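Local coordinates for SPbeta prophage-derived uncharacterized protein YomS (Bacillus subtilis, PDB 6I5O) that is of unknown function but comes from a prophage lytic cassette and forms a five-chain assembly of all-beta subunits, at residues E29-V35 with L96-E102; F38-K44 with V112-S118; L68-K73 with E87-F91. One frame throughout, in Å; residues are numbered along the deposited sequence. Where two conformers were deposited one is given.

Overall arrangement
The three contacts are antiparallel pairings within one antiparallel sheet. Contacts 2 and 3 are neighbours in it, with centres about 10 Å apart, because strands 40-46 and 87-92 lie side by side. Thr42 OG1 of contact 2 and Asp90 OD1 of contact 3 are 2.6 Å apart, probably as a hydrogen bond. Contact 1 is about 11 Å from contact 2 and about 15 Å from contact 3, centre to centre. Phe101 of contact 1 joins it to both. Phe101 CZ lies 3.5 Å from Val43 CG2, and Phe101 CE2 3.6 Å from Phe91 CZ. Along the chain contact 3 is nested within each of the other two. All three contacts also touch a second subunit.

Contact 1. Residues E29-V35 with L96-E102; sequences EGEEFVV and LFKVMFE
Glu29, Glu31 and Phe101 meet on one water. It accepts a hydrogen bond from Phe101 N (2.9 Å) and donates to Glu29 O and Glu31 O. With several acceptors competing for its two protons, not every one of these bonds need be made at once. The water fills in where segment 29-35 bows away from segment 96-102 at Gly30 and Glu31. On the Phe33 side the two form a short antiparallel beta ladder in this all-beta fold. Phe33 and Val99 are the hydrogen-bonded pair, bonded in both directions. Val35 N adds a nearly straight bond to Phe97 O (2.9 Å, 172°). Val34 and Lys98 form the non-hydrogen-bonded pair between them.

On the face of Val34 and Lys98, the lysine chain is extended beyond CG and carries its amine to Glu32. Lys98 NZ makes a salt bridge with Glu32 OE1 (2.7 Å), approaching from above the carboxylate plane, 38° out of it. Lys98 CE also rests against Val34 CG2 (3.8 Å). In one of two modelled conformers, Met100 SD lies against Glu29 CB and CG, and Met100 CE against Glu32 CG.

The other face is apolar. Val99 CG2 meets Phe33 CB (3.9 Å) and lies at the edge of the phenyl ring. Phe33 CG is anti to the backbone N (chi1 -179°), which leads the ring away from strand 98-102 towards Phe18, Phe20 and Phe38. Val35 sits at the end of the ladder, with CB 3.2 Å from Leu96 O and CG2 near Leu96 CB.

At the far end, the carboxylates of Glu29 and Glu102 are nearly perpendicular. Lys65 makes a salt bridge to each and probably offsets their repulsion, with Glu29 OE2 4.4 Å from Glu102 OE1.

Contact 2. Residues F38-K44 with V112-S118; sequences FRELTVK and VKGIVVS
Strands 40-44 and 112-117 run antiparallel, their directions 155° apart, with a classic beta bulge where Arg39 and Glu40 both face Val117. Val117 O accepts from Arg39 N (2.8 Å) and from Glu40 N. Thr42 with Ile115 and Lys44 with Lys113 continue the ladder as hydrogen-bonded pairs.

Val116 carries much of the apolar packing. Its CG2 stands over the centre of the Phe38 ring in a CH-pi contact, 3.5 Å from the centroid and 6° off the normal. The backbone of Val117 meets the edge of the same ring. With chi1 at -71°, Val116 CG1 is anti to the carbonyl carbon and meets Leu41 CD1, a tight contact of 3.5 Å. Leu41 CD1 also lies 4.0 Å from Gly114 CA, where there is no side chain. Further along, Val43 CG1 presses on Val112 CG1 (3.4 Å), also tighter than usual.

Thr42 and Ile115 face the other side. A water there donates to Thr42 OG1 (2.9 Å) and to Ile115 O. Thr42 OG1 also bonds Asp90 OD1.

The ends of this pair meet other chains. Arg39 NH2 bonds Ser118 O of the second subunit, and Lys44 NZ makes salt bridges to Glu64 and Asp60 of the third. Within the chain, strand 87-92 lies beside strand 40-46 and strand 8-19 beside strand 110-117, while Leu41 and Val43 pack on Phe101 of strand 98-107.

Contact 3. Residues L68-K73 with E87-F91; sequences LSGTNK and EYWDF
Lys73 and Asp90 form a salt bridge across this antiparallel pair. Lys73 NZ meets Asp90 OD2 (2.7 Å) on its syn lone pair. Bends at chi3 (79°) and chi4 (74°) curl Lys73 CE and NZ back, so that NZ reaches OD2 while CG and CD lie alongside the carboxylate. Lys73 NZ also bonds Asp92 O of the third subunit, and Asp90 OD1 is taken by Thr42 OG1.

The backbones of Thr71 and Asp90 bond in both directions, and Lys73 N donates to Tyr88 O (2.9 Å). One water links Thr71 OG1 with Asp90 O.

Asn72 ND2 makes a weak bond to Glu87 OE2 (3.2 Å). Asn72 OD1 accepts from Thr74 N and from a second water (2.8 Å), which in turn accepts from Tyr88 N. Glu87 OE1 receives Trp89 NE1 (2.8 Å), which lies above the carboxylate plane, and bonds Thr82 OG1. Asn72 CB lies over one face of the six-membered ring of Trp89, 3.7 Å from its centroid, a CH-pi contact.

Strand 65-72 pairs with one side of strand 87-92, whose other neighbour is strand 40-46. Trp89 and Phe91 both meet Phe56 of strand 51-59.

Contact 1. Residues E29-V35 with L96-E102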
loop_
_atom_site.group_PDB
_atom_site.type_symbol
_atom_site.label_atom_id
_atom_site.label_comp_id
_atom_site.label_asym_id
_atom_site.label_seq_id
_atom_site.Cartn_x
_atom_site.Cartn_y
_atom_site.Cartn_z
ATOM N N GLU A 29 -14.087 24.594 15.756
ATOM C CA GLU A 29 -14.030 23.336 14.986
ATOM C C GLU A 29 -13.657 23.618 13.554
ATOM O O GLU A 29 -13.094 22.673 12.926
ATOM C CB GLU A 29 -15.375 22.598 15.082
ATOM C CG GLU A 29 -15.557 21.971 16.447
ATOM C CD GLU A 29 -16.889 21.211 16.553
ATOM O OE1 GLU A 29 -17.886 21.620 15.863
ATOM O OE2 GLU A 29 -16.971 20.301 17.322
ATOM N N GLY A 30 -13.872 24.792 13.006
ATOM C CA GLY A 30 -13.596 25.085 11.603
ATOM C C GLY A 30 -14.522 24.352 10.655
ATOM O O GLY A 30 -15.604 23.896 11.079
ATOM N N GLU A 31 -14.201 24.365 9.397
ATOM C CA GLU A 31 -15.059 23.834 8.317
ATOM C C GLU A 31 -14.837 22.333 8.204
ATOM O O GLU A 31 -13.693 21.865 8.434
ATOM C CB GLU A 31 -14.765 24.520 6.990
ATOM C CG GLU A 31 -14.951 25.993 7.078
ATOM C CD GLU A 31 -16.393 26.341 7.400
ATOM O OE1 GLU A 31 -17.312 25.760 6.811
ATOM O OE2 GLU A 31 -16.621 27.209 8.253
ATOM N N GLU A 32 -15.908 21.625 7.923
ATOM C CA GLU A 32 -15.836 20.153 7.786
ATOM C C GLU A 32 -15.751 19.800 6.319
ATOM O O GLU A 32 -16.460 20.387 5.463
ATOM C CB GLU A 32 -17.110 19.511 8.340
ATOM C CG GLU A 32 -17.254 19.689 9.839
ATOM C CD GLU A 32 -18.536 19.090 10.386
ATOM O OE1 GLU A 32 -19.562 19.245 9.775
ATOM O OE2 GLU A 32 -18.497 18.503 11.400
ATOM N N PHE A 33 -14.912 18.829 6.000
ATOM C CA PHE A 33 -14.737 18.380 4.603
ATOM C C PHE A 33 -15.575 17.127 4.403
ATOM O O PHE A 33 -15.371 16.161 5.143
ATOM C CB PHE A 33 -13.286 18.119 4.279
ATOM C CG PHE A 33 -13.084 17.677 2.866
ATOM C CD1 PHE A 33 -13.228 18.581 1.842
ATOM C CD2 PHE A 33 -12.748 16.359 2.545
ATOM C CE1 PHE A 33 -13.064 18.185 0.516
ATOM C CE2 PHE A 33 -12.575 15.997 1.207
ATOM C CZ PHE A 33 -12.787 16.916 0.208
ATOM N N VAL A 34 -16.443 17.178 3.423
ATOM C CA VAL A 34 -17.202 16.005 2.950
ATOM C C VAL A 34 -16.290 15.197 2.047
ATOM O O VAL A 34 -15.879 15.678 0.972
ATOM C CB VAL A 34 -18.483 16.414 2.252
ATOM C CG1 VAL A 34 -19.224 15.236 1.628
ATOM C CG2 VAL A 34 -19.374 17.185 3.215
ATOM N N VAL A 35 -15.958 13.970 2.458
ATOM C CA VAL A 35 -14.944 13.159 1.756
ATOM C C VAL A 35 -15.354 12.880 0.324
ATOM O O VAL A 35 -14.477 12.888 -0.547
ATOM C CB VAL A 35 -14.701 11.903 2.596
ATOM C CG1 VAL A 35 -13.823 10.934 1.785
ATOM C CG2 VAL A 35 -14.025 12.249 3.925
ATOM N N LEU A 96 -14.704 7.397 5.298
ATOM C CA LEU A 96 -15.238 8.361 6.284
ATOM C C LEU A 96 -16.226 9.279 5.591
ATOM O O LEU A 96 -16.054 9.601 4.425
ATOM C CB LEU A 96 -14.133 9.221 6.870
ATOM C CG LEU A 96 -13.002 8.465 7.543
ATOM C CD1 LEU A 96 -11.953 9.452 8.031
ATOM C CD2 LEU A 96 -13.524 7.615 8.721
ATOM N N PHE A 97 -17.260 9.754 6.296
ATOM C CA PHE A 97 -18.181 10.748 5.741
ATOM C C PHE A 97 -17.542 12.150 5.716
ATOM O O PHE A 97 -17.479 12.792 4.669
ATOM C CB PHE A 97 -19.451 10.763 6.558
ATOM C CG PHE A 97 -20.381 11.889 6.175
ATOM C CD1 PHE A 97 -20.881 11.970 4.892
ATOM C CD2 PHE A 97 -20.796 12.809 7.139
ATOM C CE1 PHE A 97 -21.737 13.034 4.565
ATOM C CE2 PHE A 97 -21.737 13.779 6.825
ATOM C CZ PHE A 97 -22.136 13.916 5.529
ATOM N N LYS A 98 -17.021 12.581 6.858
ATOM C CA LYS A 98 -16.453 13.941 7.006
ATOM C C LYS A 98 -15.181 13.862 7.820
ATOM O O LYS A 98 -14.999 12.949 8.622
ATOM C CB LYS A 98 -17.393 14.870 7.748
ATOM C CG LYS A 98 -18.452 15.533 6.889
ATOM C CD LYS A 98 -19.383 16.362 7.737
ATOM C CE LYS A 98 -20.146 17.388 6.934
ATOM N NZ LYS A 98 -21.018 18.193 7.815
ATOM N N VAL A 99 -14.334 14.869 7.604
ATOM C CA VAL A 99 -13.184 15.085 8.514
ATOM C C VAL A 99 -13.205 16.535 8.994
ATOM O O VAL A 99 -13.717 17.428 8.283
ATOM C CB VAL A 99 -11.850 14.688 7.845
ATOM C CG1 VAL A 99 -11.763 13.195 7.600
ATOM C CG2 VAL A 99 -11.604 15.438 6.578
ATOM N N MET A 100 -12.628 16.729 10.154
ATOM C CA MET A 100 -12.621 18.006 10.879
ATOM C C MET A 100 -11.302 18.127 11.628
ATOM O O MET A 100 -10.811 17.140 12.161
ATOM C CB MET A 100 -13.802 18.043 11.856
ATOM C CG MET A 100 -13.679 19.196 12.833
ATOM S SD MET A 100 -14.770 19.056 14.269
ATOM C CE MET A 100 -16.265 19.301 13.385
ATOM N N PHE A 101 -10.735 19.326 11.646
ATOM C CA PHE A 101 -9.462 19.616 12.355
ATOM C C PHE A 101 -9.734 20.738 13.325
ATOM O O PHE A 101 -9.786 21.904 12.862
ATOM C CB PHE A 101 -8.382 19.973 11.338
ATOM C CG PHE A 101 -7.996 18.750 10.579
ATOM C CD1 PHE A 101 -8.755 18.293 9.498
ATOM C CD2 PHE A 101 -6.983 17.919 11.061
ATOM C CE1 PHE A 101 -8.522 17.048 8.948
ATOM C CE2 PHE A 101 -6.731 16.702 10.479
ATOM C CZ PHE A 101 -7.504 16.263 9.445
ATOM N N GLU A 102 -9.961 20.409 14.575
ATOM C CA GLU A 102 -10.424 21.372 15.585
ATOM C C GLU A 102 -9.222 22.131 16.154
ATOM O O GLU A 102 -8.256 21.492 16.625
ATOM C CB GLU A 102 -11.115 20.643 16.724
ATOM C CG GLU A 102 -11.594 21.599 17.821
ATOM C CD GLU A 102 -12.454 20.960 18.866
ATOM O OE1 GLU A 102 -12.787 19.750 18.727
ATOM O OE2 GLU A 102 -12.970 21.715 19.709
HETATM O O HOH W 1 -12.018 21.726 10.579
#

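Contact 2. Residues F38-K44 with V112-S118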
loop_
_atom_site.group_PDB
_atom_site.type_symbol
_atom_site.label_atom_id
_atom_site.label_comp_id
_atom_site.label_asym_id
_atom_site.label_seq_id
_atom_site.Cartn_x
_atom_site.Cartn_y
_atom_site.Cartn_z
ATOM N N PHE A 38 -13.000 10.961 -2.466
ATOM C CA PHE A 38 -11.560 10.996 -2.202
ATOM C C PHE A 38 -11.147 9.839 -1.301
ATOM O O PHE A 38 -11.951 9.188 -0.616
ATOM C CB PHE A 38 -11.183 12.364 -1.637
ATOM C CG PHE A 38 -11.317 13.447 -2.677
ATOM C CD1 PHE A 38 -10.395 13.577 -3.701
ATOM C CD2 PHE A 38 -12.380 14.338 -2.663
ATOM C CE1 PHE A 38 -10.580 14.511 -4.699
ATOM C CE2 PHE A 38 -12.571 15.268 -3.678
ATOM C CZ PHE A 38 -11.620 15.409 -4.657
ATOM N N ARG A 39 -9.848 9.544 -1.363
ATOM C CA ARG A 39 -9.261 8.432 -0.579
ATOM C C ARG A 39 -8.277 8.901 0.476
ATOM O O ARG A 39 -8.166 8.243 1.512
ATOM C CB ARG A 39 -8.507 7.442 -1.478
ATOM C CG ARG A 39 -9.320 6.736 -2.562
ATOM C CD ARG A 39 -8.325 5.959 -3.464
ATOM N NE ARG A 39 -8.878 5.295 -4.624
ATOM C CZ ARG A 39 -9.332 4.051 -4.600
ATOM N NH1 ARG A 39 -9.452 3.437 -3.452
ATOM N NH2 ARG A 39 -9.716 3.428 -5.694
ATOM N N GLU A 40 -7.505 9.935 0.187
ATOM C CA GLU A 40 -6.388 10.354 1.053
ATOM C C GLU A 40 -6.476 11.868 1.277
ATOM O O GLU A 40 -6.925 12.589 0.412
ATOM C CB GLU A 40 -5.025 10.012 0.400
ATOM C CG GLU A 40 -4.825 8.540 0.078
ATOM C CD GLU A 40 -3.551 8.255 -0.707
ATOM O OE1 GLU A 40 -3.232 8.958 -1.784
ATOM O OE2 GLU A 40 -2.946 7.232 -0.291
ATOM N N LEU A 41 -5.963 12.292 2.423
ATOM C CA LEU A 41 -5.846 13.719 2.780
ATOM C C LEU A 41 -4.477 13.985 3.358
ATOM O O LEU A 41 -4.005 13.225 4.190
ATOM C CB LEU A 41 -6.889 14.012 3.852
ATOM C CG LEU A 41 -6.818 15.335 4.596
ATOM C CD1 LEU A 41 -7.063 16.527 3.733
ATOM C CD2 LEU A 41 -7.807 15.346 5.738
ATOM N N THR A 42 -3.918 15.113 2.949
ATOM C CA THR A 42 -2.722 15.654 3.610
ATOM C C THR A 42 -3.076 17.042 4.117
ATOM O O THR A 42 -3.438 17.911 3.312
ATOM C CB THR A 42 -1.536 15.717 2.648
ATOM O OG1 THR A 42 -1.236 14.391 2.187
ATOM C CG2 THR A 42 -0.295 16.275 3.321
ATOM N N VAL A 43 -2.956 17.245 5.413
ATOM C CA VAL A 43 -3.247 18.544 6.077
ATOM C C VAL A 43 -1.937 19.251 6.374
ATOM O O VAL A 43 -1.011 18.631 6.897
ATOM C CB VAL A 43 -4.003 18.297 7.393
ATOM C CG1 VAL A 43 -4.257 19.586 8.127
ATOM C CG2 VAL A 43 -5.324 17.644 7.110
ATOM N N LYS A 44 -1.892 20.547 6.065
ATOM C CA LYS A 44 -0.766 21.416 6.436
ATOM C C LYS A 44 -1.242 22.325 7.565
ATOM O O LYS A 44 -2.264 23.062 7.415
ATOM C CB LYS A 44 -0.300 22.241 5.249
ATOM C CG LYS A 44 0.771 23.247 5.583
ATOM C CD LYS A 44 2.094 22.633 5.999
ATOM C CE LYS A 44 3.084 23.598 6.639
ATOM N NZ LYS A 44 3.496 24.648 5.703
ATOM N N VAL A 112 -5.132 25.890 8.686
ATOM C CA VAL A 112 -5.227 24.402 8.509
ATOM C C VAL A 112 -5.834 24.192 7.142
ATOM O O VAL A 112 -7.018 24.500 6.971
ATOM C CB VAL A 112 -6.022 23.723 9.631
ATOM C CG1 VAL A 112 -6.000 22.227 9.454
ATOM C CG2 VAL A 112 -5.489 24.104 11.002
ATOM N N LYS A 113 -5.054 23.621 6.216
ATOM C CA LYS A 113 -5.482 23.494 4.818
ATOM C C LYS A 113 -5.113 22.126 4.333
ATOM O O LYS A 113 -4.108 21.601 4.776
ATOM C CB LYS A 113 -4.862 24.565 3.926
ATOM C CG LYS A 113 -5.271 25.984 4.265
ATOM C CD LYS A 113 -4.677 27.036 3.410
ATOM C CE LYS A 113 -5.316 28.376 3.653
ATOM N NZ LYS A 113 -4.625 29.446 2.883
ATOM N N GLY A 114 -5.925 21.516 3.487
ATOM C CA GLY A 114 -5.583 20.170 3.000
ATOM C C GLY A 114 -5.630 20.066 1.515
ATOM O O GLY A 114 -6.211 20.895 0.809
ATOM N N ILE A 115 -4.964 19.028 1.050
ATOM C CA ILE A 115 -5.090 18.539 -0.341
ATOM C C ILE A 115 -5.590 17.095 -0.209
ATOM O O ILE A 115 -5.046 16.292 0.548
ATOM C CB ILE A 115 -3.757 18.596 -1.099
ATOM C CG1 ILE A 115 -3.354 20.048 -1.292
ATOM C CG2 ILE A 115 -3.860 17.865 -2.426
ATOM C CD1 ILE A 115 -1.934 20.244 -1.808
ATOM N N VAL A 116 -6.607 16.799 -1.013
ATOM C CA VAL A 116 -7.263 15.467 -1.014
ATOM C C VAL A 116 -7.010 14.854 -2.365
ATOM O O VAL A 116 -6.926 15.564 -3.392
ATOM C CB VAL A 116 -8.755 15.509 -0.638
ATOM C CG1 VAL A 116 -8.897 15.835 0.836
ATOM C CG2 VAL A 116 -9.518 16.406 -1.557
ATOM N N VAL A 117 -6.931 13.514 -2.382
ATOM C CA VAL A 117 -6.526 12.742 -3.567
ATOM C C VAL A 117 -7.446 11.540 -3.683
ATOM O O VAL A 117 -7.705 10.850 -2.656
ATOM C CB VAL A 117 -5.065 12.305 -3.432
ATOM C CG1 VAL A 117 -4.576 11.614 -4.663
ATOM C CG2 VAL A 117 -4.154 13.482 -3.061
ATOM N N SER A 118 -7.897 11.249 -4.894
ATOM C CA SER A 118 -8.742 10.070 -5.185
ATOM C C SER A 118 -7.908 8.847 -5.536
ATOM O O SER A 118 -6.668 8.855 -5.497
ATOM C CB SER A 118 -9.736 10.374 -6.248
ATOM O OG SER A 118 -9.108 10.438 -7.556
HETATM O O HOH W 2 -3.385 13.614 0.329
#

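Contact 3. Residues L68-K73 with E87-F91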
loop_
_atom_site.group_PDB
_atom_site.type_symbol
_atom_site.label_atom_id
_atom_site.label_comp_id
_atom_site.label_asym_id
_atom_site.label_seq_id
_atom_site.Cartn_x
_atom_site.Cartn_y
_atom_site.Cartn_z
ATOM N N LEU A 68 -8.953 10.783 15.153
ATOM C CA LEU A 68 -8.483 10.168 13.904
ATOM C C LEU A 68 -6.961 10.264 13.866
ATOM O O LEU A 68 -6.427 11.377 13.887
ATOM C CB LEU A 68 -9.106 10.922 12.730
ATOM C CG LEU A 68 -8.665 10.494 11.344
ATOM C CD1 LEU A 68 -9.079 9.070 11.044
ATOM C CD2 LEU A 68 -9.169 11.417 10.269
ATOM N N SER A 69 -6.276 9.129 13.817
ATOM C CA SER A 69 -4.793 9.138 13.690
ATOM C C SER A 69 -4.365 9.293 12.231
ATOM O O SER A 69 -4.979 8.737 11.316
ATOM C CB SER A 69 -4.199 7.913 14.317
ATOM O OG SER A 69 -4.179 8.049 15.718
ATOM N N GLY A 70 -3.277 10.011 12.065
ATOM C CA GLY A 70 -2.559 10.153 10.803
ATOM C C GLY A 70 -1.086 10.081 11.041
ATOM O O GLY A 70 -0.634 9.788 12.169
ATOM N N THR A 71 -0.368 10.303 9.948
ATOM C CA THR A 71 1.101 10.133 9.910
ATOM C C THR A 71 1.761 11.469 9.610
ATOM O O THR A 71 1.422 12.105 8.619
ATOM C CB THR A 71 1.520 9.070 8.909
ATOM O OG1 THR A 71 0.802 7.854 9.216
ATOM C CG2 THR A 71 3.001 8.823 8.929
ATOM N N ASN A 72 2.706 11.854 10.467
ATOM C CA ASN A 72 3.462 13.118 10.288
ATOM C C ASN A 72 4.479 12.892 9.169
ATOM O O ASN A 72 5.303 11.956 9.304
ATOM C CB ASN A 72 4.073 13.498 11.627
ATOM C CG ASN A 72 4.848 14.777 11.638
ATOM O OD1 ASN A 72 5.457 15.171 10.637
ATOM N ND2 ASN A 72 4.871 15.468 12.789
ATOM N N LYS A 73 4.451 13.726 8.144
ATOM C CA LYS A 73 5.355 13.497 6.985
ATOM C C LYS A 73 6.796 13.854 7.320
ATOM O O LYS A 73 7.685 13.460 6.524
ATOM C CB LYS A 73 4.917 14.273 5.754
ATOM C CG LYS A 73 3.587 13.855 5.214
ATOM C CD LYS A 73 3.209 14.509 3.932
ATOM C CE LYS A 73 3.860 13.938 2.721
ATOM N NZ LYS A 73 3.221 12.626 2.410
ATOM N N GLU A 87 3.672 21.576 9.929
ATOM C CA GLU A 87 3.649 20.102 9.804
ATOM C C GLU A 87 2.628 19.703 8.758
ATOM O O GLU A 87 1.557 20.346 8.618
ATOM C CB GLU A 87 3.187 19.408 11.090
ATOM C CG GLU A 87 4.157 19.488 12.203
ATOM C CD GLU A 87 3.711 18.754 13.457
ATOM O OE1 GLU A 87 2.501 18.685 13.717
ATOM O OE2 GLU A 87 4.634 18.348 14.181
ATOM N N TYR A 88 2.961 18.607 8.063
ATOM C CA TYR A 88 2.008 17.886 7.208
ATOM C C TYR A 88 1.603 16.589 7.916
ATOM O O TYR A 88 2.486 15.837 8.409
ATOM C CB TYR A 88 2.643 17.530 5.870
ATOM C CG TYR A 88 2.847 18.720 4.961
ATOM C CD1 TYR A 88 1.874 19.176 4.086
ATOM C CD2 TYR A 88 4.088 19.306 4.916
ATOM C CE1 TYR A 88 2.093 20.239 3.219
ATOM C CE2 TYR A 88 4.325 20.367 4.053
ATOM C CZ TYR A 88 3.354 20.837 3.216
ATOM O OH TYR A 88 3.634 21.865 2.355
ATOM N N TRP A 89 0.308 16.279 7.849
ATOM C CA TRP A 89 -0.218 15.013 8.392
ATOM C C TRP A 89 -1.034 14.327 7.310
ATOM O O TRP A 89 -1.924 14.950 6.690
ATOM C CB TRP A 89 -1.095 15.284 9.603
ATOM C CG TRP A 89 -0.345 15.713 10.801
ATOM C CD1 TRP A 89 0.013 16.992 11.132
ATOM C CD2 TRP A 89 0.151 14.879 11.849
ATOM N NE1 TRP A 89 0.729 16.985 12.301
ATOM C CE2 TRP A 89 0.824 15.699 12.753
ATOM C CE3 TRP A 89 0.094 13.493 12.098
ATOM C CZ2 TRP A 89 1.405 15.214 13.922
ATOM C CZ3 TRP A 89 0.691 13.002 13.233
ATOM C CH2 TRP A 89 1.301 13.865 14.153
ATOM N N ASP A 90 -0.778 13.040 7.122
ATOM C CA ASP A 90 -1.428 12.200 6.095
ATOM C C ASP A 90 -2.488 11.297 6.726
ATOM O O ASP A 90 -2.225 10.686 7.774
ATOM C CB ASP A 90 -0.419 11.314 5.407
ATOM C CG ASP A 90 0.453 11.969 4.399
ATOM O OD1 ASP A 90 0.143 13.127 3.990
ATOM O OD2 ASP A 90 1.516 11.341 4.132
ATOM N N PHE A 91 -3.621 11.211 6.051
ATOM C CA PHE A 91 -4.765 10.422 6.556
ATOM C C PHE A 91 -5.360 9.603 5.442
ATOM O O PHE A 91 -5.462 10.051 4.308
ATOM C CB PHE A 91 -5.875 11.319 7.102
ATOM C CG PHE A 91 -5.444 12.242 8.198
ATOM C CD1 PHE A 91 -4.874 13.469 7.934
ATOM C CD2 PHE A 91 -5.535 11.821 9.520
ATOM C CE1 PHE A 91 -4.458 14.281 8.955
ATOM C CE2 PHE A 91 -5.123 12.642 10.553
ATOM C CZ PHE A 91 -4.572 13.856 10.258
HETATM O O HOH W 3 -1.766 7.845 8.085
HETATM O O HOH W 4 5.345 17.397 8.883
#